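Hypothetical 30.2 KD protein c25g10.02 IN chromosome I (Schizosaccharomyces pombe, PDB 1KCF) resolves Holliday junctions as a homodimeric, metal-dependent endonuclease that cuts four-way DNA junctions at the point of strand exchange and appears important for maintaining mitochondrial DNA. Local coordinates at residues Arg29-Ser34 against Ala243-Tyr248; His68-Glu73 against Ala229-Ile234; Ile83-Asp88 against Ser92-Leu97. All coordinates share one frame; numbering follows the deposited sequence.

How the interactions relate
The long C-terminal helix 224-253 links interactions 1 and 2, whose centres lie about 26 Å apart. Near its start it packs against strand 65-73 (interaction 2), in a segment which carries the magnesium-binding residue Asp230; farther on it meets helix 26-33 of the N-terminal SAP region (interaction 1). One helix thus joins the SAP region to the RNase H-like core. Interaction 3, about 22 Å from interaction 2 between centres, follows strand 65-73 in the chain: the loop 83-88 folds back on helix 91-109. Along the sequence, interaction 1 spans interaction 2, which in turn spans interaction 3. Interactions 1 and 3 lie on opposite sides of the chain's centre, their centres about 40 Å apart, and interaction 3 lies toward the second subunit.

Interaction 1 of 3, residues Arg29-Ser34 against Ala243-Tyr248; sequences RRIVDS and AQLKHY
Leu245 reaches from helix 224-253 to residues Ile31 and Ser34, which its branched tip meets. Its CB points toward the SAP segment, and CG, placed beside the backbone N and anti to the carbonyl carbon (chi1 -83°), already lies 3.9 Å from Ser34 OG. The two methyls then straddle that hydroxyl: CD1 is 3.5 Å from Ser34 OG and also touches Ser34 CB, while CD2 comes to 3.4 Å from the same OG. CD2 also lies 4.2 Å from Ile31 CG2. The hydroxyl between these methyls is not left without a polar partner, since Ser34 OG donates to Ile31 O at 2.7 Å, in the carbonyl plane, and Ser34 N donates to that oxygen as well. One turn on from Leu245, Tyr248 meets Ile31: CG2 of Ile31 lies 3.9 Å from Tyr248 O and also touches Tyr248 CB. Helix 6-15 completes the packing, with Ile12 touching both Ile31 and Tyr248. Arg249 NE bonds to Ser34 O, and Ile31 also touches Cys252, so helices 6-15 and 26-33 pack on the C-terminal part of helix 224-253, away from the metal site.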
# COMPACT_ATOMS: atom_id res chain seq x y z
N ARG A 29 26.77 8.48 16.89
CA ARG A 29 26.40 9.17 15.66
C ARG A 29 24.90 9.15 15.43
O ARG A 29 24.31 10.14 15.00
CB ARG A 29 27.12 8.53 14.47
N ARG A 30 24.28 8.01 15.72
CA ARG A 30 22.84 7.85 15.56
C ARG A 30 22.09 8.87 16.41
O ARG A 30 21.18 9.56 15.93
CB ARG A 30 22.43 6.43 15.97
CG ARG A 30 20.97 6.09 15.74
CD ARG A 30 20.77 4.61 15.94
NE ARG A 30 21.66 3.85 15.07
CZ ARG A 30 22.11 2.63 15.32
NH1 ARG A 30 21.75 2.01 16.44
NH2 ARG A 30 22.91 2.02 14.46
N ILE A 31 22.49 8.97 17.68
CA ILE A 31 21.88 9.91 18.61
C ILE A 31 22.09 11.34 18.13
O ILE A 31 21.13 12.07 17.88
CB ILE A 31 22.50 9.76 20.02
CG1 ILE A 31 22.23 8.35 20.55
CG2 ILE A 31 21.93 10.81 20.97
CD1 ILE A 31 22.94 8.04 21.85
N VAL A 32 23.36 11.73 17.99
CA VAL A 32 23.72 13.07 17.56
C VAL A 32 23.10 13.48 16.22
O VAL A 32 22.73 14.64 16.02
CB VAL A 32 25.26 13.21 17.44
CG1 VAL A 32 25.63 14.61 16.94
CG2 VAL A 32 25.91 12.95 18.79
N ASP A 33 22.99 12.52 15.31
CA ASP A 33 22.45 12.79 13.98
C ASP A 33 20.95 12.56 13.84
O ASP A 33 20.38 12.78 12.77
CB ASP A 33 23.20 11.95 12.95
CG ASP A 33 24.65 12.35 12.82
OD1 ASP A 33 25.50 11.45 12.64
OD2 ASP A 33 24.94 13.56 12.90
N SER A 34 20.30 12.12 14.91
CA SER A 34 18.85 11.89 14.88
C SER A 34 18.17 13.18 14.41
O SER A 34 18.42 14.25 14.95
CB SER A 34 18.34 11.53 16.27
OG SER A 34 18.59 12.58 17.18
N ALA A 243 12.03 14.98 23.17
CA ALA A 243 12.41 15.85 24.28
C ALA A 243 13.77 15.39 24.81
O ALA A 243 14.68 16.21 24.99
CB ALA A 243 11.37 15.78 25.39
N GLN A 244 13.90 14.10 25.05
CA GLN A 244 15.15 13.54 25.55
C GLN A 244 16.28 13.77 24.57
O GLN A 244 17.43 13.92 24.96
CB GLN A 244 15.00 12.05 25.82
CG GLN A 244 14.10 11.71 27.00
CD GLN A 244 14.82 10.92 28.07
OE1 GLN A 244 15.77 11.41 28.69
NE2 GLN A 244 14.38 9.69 28.30
N LEU A 245 15.96 13.78 23.28
CA LEU A 245 16.98 14.00 22.26
C LEU A 245 17.51 15.43 22.29
O LEU A 245 18.67 15.67 21.96
CB LEU A 245 16.43 13.67 20.86
CG LEU A 245 16.45 12.19 20.46
CD1 LEU A 245 15.75 12.02 19.13
CD2 LEU A 245 17.89 11.69 20.39
N LYS A 246 16.66 16.37 22.67
CA LYS A 246 17.07 17.77 22.75
C LYS A 246 18.13 17.90 23.83
O LYS A 246 18.90 18.85 23.85
CB LYS A 246 15.88 18.66 23.07
N HIS A 247 18.18 16.92 24.73
CA HIS A 247 19.15 16.90 25.81
C HIS A 247 20.37 16.06 25.45
O HIS A 247 21.51 16.50 25.61
CB HIS A 247 18.53 16.33 27.08
CG HIS A 247 17.45 17.18 27.68
ND1 HIS A 247 16.38 17.63 26.95
CD2 HIS A 247 17.26 17.62 28.95
CE1 HIS A 247 15.57 18.32 27.74
NE2 HIS A 247 16.08 18.32 28.96
N TYR A 248 20.12 14.86 24.94
CA TYR A 248 21.19 13.92 24.60
C TYR A 248 22.04 14.18 23.36
O TYR A 248 23.16 13.68 23.27
CB TYR A 248 20.64 12.50 24.55
CG TYR A 248 20.24 11.96 25.91
CD1 TYR A 248 18.92 11.63 26.18
CD2 TYR A 248 21.19 11.78 26.91
CE1 TYR A 248 18.56 11.12 27.43
CE2 TYR A 248 20.84 11.28 28.15
CZ TYR A 248 19.52 10.95 28.40
OH TYR A 248 19.16 10.43 29.63

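Interaction 2 of 3, residues His68-Glu73 against Ala229-Ile234; sequences HNWSVE and ADSALI
The indole of Trp70 lies against residues 229-234 of helix 224-253, meeting them through the pyrrole nitrogen and the adjoining part of the benzene ring. Its CZ2 is 3.4 Å from Ala232 CB, a close approach that is oblique to the ring, and Trp70 CZ2 also lies 4.0 Å from Ala229 N. Ser231 OG sits at the ring edge, in its plane, 3.4 Å from Trp70 NE1. With CG anti to the backbone N (chi1 -171°), the ring swings from the strand to the helix. The indole N-H has its hydrogen bond with Met228 O, just ahead of the segment, and that carbonyl is also a partner of Ser231 OG, which bonds to Ser53 OG as well. The pair belongs to the RNase H-like fold of the RuvC resolvase family, in which helix 224-253 packs on the central mixed sheet, with strand 69-73 and helix segment 229-234 running at 138° to each other, their axes 8.7 Å apart at closest approach. An alanine in place of Trp70 would probably open a gap beside Ala232 and leave Met228 O without its indole donor. Trp215 stacks on the indole, and Val195 of helix 191-200 touches it too. The side chain of Ser231 touches that of Asp46, which binds magnesium, as does Asp230; Asp230 OD1 forms a salt bridge with Arg191 and accepts a hydrogen bond from Tyr172 OH.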
# COMPACT_ATOMS: atom_id res chain seq x y z
N HIS A 68 -5.36 16.54 22.26
CA HIS A 68 -6.41 17.35 21.65
C HIS A 68 -7.59 16.48 21.22
O HIS A 68 -8.75 16.83 21.44
CB HIS A 68 -5.86 18.08 20.42
CG HIS A 68 -4.61 18.86 20.67
ND1 HIS A 68 -4.53 19.87 21.61
CD2 HIS A 68 -3.38 18.78 20.10
CE1 HIS A 68 -3.32 20.38 21.60
NE2 HIS A 68 -2.60 19.74 20.70
N ASN A 69 -7.27 15.36 20.59
CA ASN A 69 -8.29 14.43 20.12
C ASN A 69 -7.77 13.03 20.35
O ASN A 69 -6.57 12.78 20.23
CB ASN A 69 -8.60 14.66 18.65
CG ASN A 69 -9.12 16.05 18.38
OD1 ASN A 69 -8.35 16.99 18.18
ND2 ASN A 69 -10.45 16.19 18.38
N TRP A 70 -8.68 12.12 20.65
CA TRP A 70 -8.28 10.76 20.97
C TRP A 70 -9.47 9.83 20.77
O TRP A 70 -10.53 10.06 21.35
CB TRP A 70 -7.82 10.76 22.42
CG TRP A 70 -7.17 9.53 22.91
CD1 TRP A 70 -6.56 8.57 22.16
CD2 TRP A 70 -6.98 9.17 24.28
NE1 TRP A 70 -6.00 7.63 22.98
CE2 TRP A 70 -6.24 7.97 24.29
CE3 TRP A 70 -7.36 9.74 25.50
CZ2 TRP A 70 -5.87 7.32 25.47
CZ3 TRP A 70 -6.99 9.10 26.68
CH2 TRP A 70 -6.25 7.90 26.66
N SER A 71 -9.29 8.80 19.95
CA SER A 71 -10.39 7.88 19.70
C SER A 71 -10.00 6.59 18.97
O SER A 71 -8.91 6.48 18.41
CB SER A 71 -11.48 8.61 18.89
OG SER A 71 -12.63 7.80 18.70
N VAL A 72 -10.91 5.63 19.01
CA VAL A 72 -10.75 4.34 18.34
C VAL A 72 -12.02 4.17 17.52
O VAL A 72 -13.13 4.27 18.05
CB VAL A 72 -10.61 3.18 19.34
CG1 VAL A 72 -10.71 1.86 18.62
CG2 VAL A 72 -9.28 3.28 20.06
N GLU A 73 -11.87 3.90 16.23
CA GLU A 73 -13.01 3.77 15.35
C GLU A 73 -13.06 2.47 14.57
O GLU A 73 -12.05 1.83 14.33
CB GLU A 73 -13.01 4.94 14.36
CG GLU A 73 -12.82 6.30 15.00
CD GLU A 73 -14.05 6.76 15.77
OE1 GLU A 73 -13.96 7.79 16.47
OE2 GLU A 73 -15.09 6.09 15.66
N ALA A 229 -5.37 3.45 24.56
CA ALA A 229 -4.14 3.54 25.33
C ALA A 229 -2.97 3.30 24.39
O ALA A 229 -1.93 3.95 24.50
CB ALA A 229 -4.14 2.51 26.45
N ASP A 230 -3.15 2.39 23.45
CA ASP A 230 -2.09 2.07 22.50
C ASP A 230 -1.65 3.30 21.71
O ASP A 230 -0.46 3.62 21.68
CB ASP A 230 -2.56 0.98 21.54
CG ASP A 230 -1.42 0.10 21.08
OD1 ASP A 230 -0.86 -0.62 21.94
OD2 ASP A 230 -1.07 0.13 19.88
N SER A 231 -2.59 4.01 21.09
CA SER A 231 -2.22 5.19 20.31
C SER A 231 -1.69 6.31 21.20
O SER A 231 -0.82 7.08 20.79
CB SER A 231 -3.41 5.70 19.48
OG SER A 231 -4.49 6.13 20.30
N ALA A 232 -2.19 6.40 22.43
CA ALA A 232 -1.73 7.44 23.35
C ALA A 232 -0.27 7.18 23.74
O ALA A 232 0.51 8.11 23.90
CB ALA A 232 -2.61 7.48 24.59
N LEU A 233 0.09 5.91 23.89
CA LEU A 233 1.47 5.56 24.25
C LEU A 233 2.41 5.78 23.08
O LEU A 233 3.60 6.04 23.26
CB LEU A 233 1.56 4.10 24.71
CG LEU A 233 0.92 3.77 26.06
CD1 LEU A 233 0.81 2.27 26.21
CD2 LEU A 233 1.74 4.38 27.19
N ILE A 234 1.87 5.68 21.87
CA ILE A 234 2.67 5.90 20.67
C ILE A 234 3.04 7.38 20.59
O ILE A 234 4.22 7.73 20.53
CB ILE A 234 1.89 5.49 19.40
CG1 ILE A 234 1.79 3.97 19.31
CG2 ILE A 234 2.58 6.04 18.16
CD1 ILE A 234 0.94 3.47 18.14

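Interaction 3 of 3, residues Ile83-Asp88 against Ser92-Leu97; sequences IQWTED and SSMADL
Trp85 lays its indole over the first turns of helix 91-109, with the N-H turned to Ser93. Trp85 NE1 donates to Ser93 O at 2.9 Å, with an angle of 141° at the hydrogen, and makes a weak second bond to Ser93 OG. The carbonyl oxygen of Ser93 thus has two donors, the indole and Leu97 N of its own helix, which reach it from opposite faces of the carbonyl plane. Ser93 OG in turn donates to Asp88 O at 2.8 Å; the hydroxyl lies anti to the backbone N (chi1 -174°), which turns it to the loop. The carboxylate of Asp88 accepts a hydrogen bond from Gln90 N at OD1. Asp96 OD2 lies at the edge of the indole, in its plane and 3.4 Å from Trp85 CD1, where it meets a ring C-H.

Apolar packing adds to these bonds. Leu97 CB covers one face of the five-membered ring as a CH-pi contact, 3.7 Å from its centroid, and Leu97 CD1 reaches Ile83 CG2 at 4.0 Å. Met94 SD approaches the benzene part obliquely, 4.0 Å from Trp85 CZ2, in a Met-aromatic contact. Met94 also packs on helix 128-151 through Met137, Leu138 and Met141, while Ser92 and Ala95 touch Tyr147 of the second subunit, so the loop after strand 65-73 folds onto a helix that borders the dimer partner.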
# COMPACT_ATOMS: atom_id res chain seq x y z
N ILE A 83 -16.66 8.38 8.06
CA ILE A 83 -16.21 7.62 6.90
C ILE A 83 -17.23 6.55 6.53
O ILE A 83 -17.49 5.63 7.30
CB ILE A 83 -14.83 6.97 7.18
CG1 ILE A 83 -13.76 8.06 7.28
CG2 ILE A 83 -14.47 5.98 6.08
CD1 ILE A 83 -12.39 7.56 7.65
N GLN A 84 -17.81 6.70 5.35
CA GLN A 84 -18.80 5.75 4.86
C GLN A 84 -18.08 4.80 3.92
O GLN A 84 -17.75 5.15 2.79
CB GLN A 84 -19.90 6.49 4.12
N TRP A 85 -17.85 3.58 4.40
CA TRP A 85 -17.15 2.58 3.61
C TRP A 85 -17.71 1.19 3.86
O TRP A 85 -17.86 0.76 5.00
CB TRP A 85 -15.67 2.60 3.96
CG TRP A 85 -14.84 1.64 3.18
CD1 TRP A 85 -14.50 1.73 1.87
CD2 TRP A 85 -14.23 0.44 3.67
NE1 TRP A 85 -13.70 0.66 1.51
CE2 TRP A 85 -13.53 -0.14 2.60
CE3 TRP A 85 -14.21 -0.20 4.92
CZ2 TRP A 85 -12.81 -1.33 2.73
CZ3 TRP A 85 -13.50 -1.39 5.05
CH2 TRP A 85 -12.80 -1.94 3.96
N THR A 86 -18.02 0.49 2.77
CA THR A 86 -18.55 -0.86 2.87
C THR A 86 -17.40 -1.85 2.88
O THR A 86 -16.52 -1.81 2.02
CB THR A 86 -19.49 -1.17 1.68
OG1 THR A 86 -20.60 -0.27 1.71
CG2 THR A 86 -20.00 -2.60 1.76
N GLU A 87 -17.40 -2.74 3.87
CA GLU A 87 -16.35 -3.74 4.00
C GLU A 87 -16.11 -4.46 2.68
O GLU A 87 -17.02 -5.08 2.13
CB GLU A 87 -16.70 -4.75 5.09
CG GLU A 87 -15.49 -5.48 5.66
CD GLU A 87 -15.83 -6.33 6.87
OE1 GLU A 87 -16.67 -5.90 7.69
OE2 GLU A 87 -15.25 -7.43 7.02
N ASP A 88 -14.89 -4.35 2.17
CA ASP A 88 -14.49 -4.98 0.92
C ASP A 88 -12.98 -4.78 0.84
O ASP A 88 -12.50 -3.65 0.70
CB ASP A 88 -15.16 -4.29 -0.27
CG ASP A 88 -14.87 -4.99 -1.59
OD1 ASP A 88 -13.78 -5.60 -1.72
OD2 ASP A 88 -15.71 -4.92 -2.50
N SER A 92 -9.22 -2.03 -5.09
CA SER A 92 -9.94 -0.81 -5.44
C SER A 92 -10.76 -0.26 -4.28
O SER A 92 -10.94 0.95 -4.15
CB SER A 92 -10.84 -1.06 -6.64
N SER A 93 -11.26 -1.16 -3.43
CA SER A 93 -12.06 -0.76 -2.29
C SER A 93 -11.19 -0.17 -1.18
O SER A 93 -11.60 0.75 -0.47
CB SER A 93 -12.83 -1.97 -1.75
OG SER A 93 -13.74 -1.59 -0.73
N MET A 94 -9.98 -0.70 -1.04
CA MET A 94 -9.05 -0.23 -0.03
C MET A 94 -8.52 1.16 -0.39
O MET A 94 -8.31 1.99 0.49
CB MET A 94 -7.90 -1.22 0.13
CG MET A 94 -8.29 -2.49 0.87
SD MET A 94 -8.92 -2.15 2.53
CE MET A 94 -7.42 -1.60 3.35
N ALA A 95 -8.30 1.39 -1.68
CA ALA A 95 -7.81 2.69 -2.13
C ALA A 95 -8.85 3.72 -1.73
O ALA A 95 -8.52 4.81 -1.28
CB ALA A 95 -7.62 2.68 -3.64
N ASP A 96 -10.12 3.35 -1.90
CA ASP A 96 -11.23 4.23 -1.55
C ASP A 96 -11.19 4.57 -0.07
O ASP A 96 -11.38 5.72 0.32
CB ASP A 96 -12.55 3.55 -1.89
CG ASP A 96 -13.75 4.38 -1.50
OD1 ASP A 96 -13.88 5.52 -1.99
OD2 ASP A 96 -14.57 3.90 -0.69
N LEU A 97 -10.96 3.56 0.77
CA LEU A 97 -10.89 3.78 2.21
C LEU A 97 -9.66 4.61 2.56
O LEU A 97 -9.73 5.53 3.38
CB LEU A 97 -10.84 2.43 2.94
CG LEU A 97 -10.71 2.47 4.47
CD1 LEU A 97 -11.96 3.07 5.09
CD2 LEU A 97 -10.48 1.06 4.98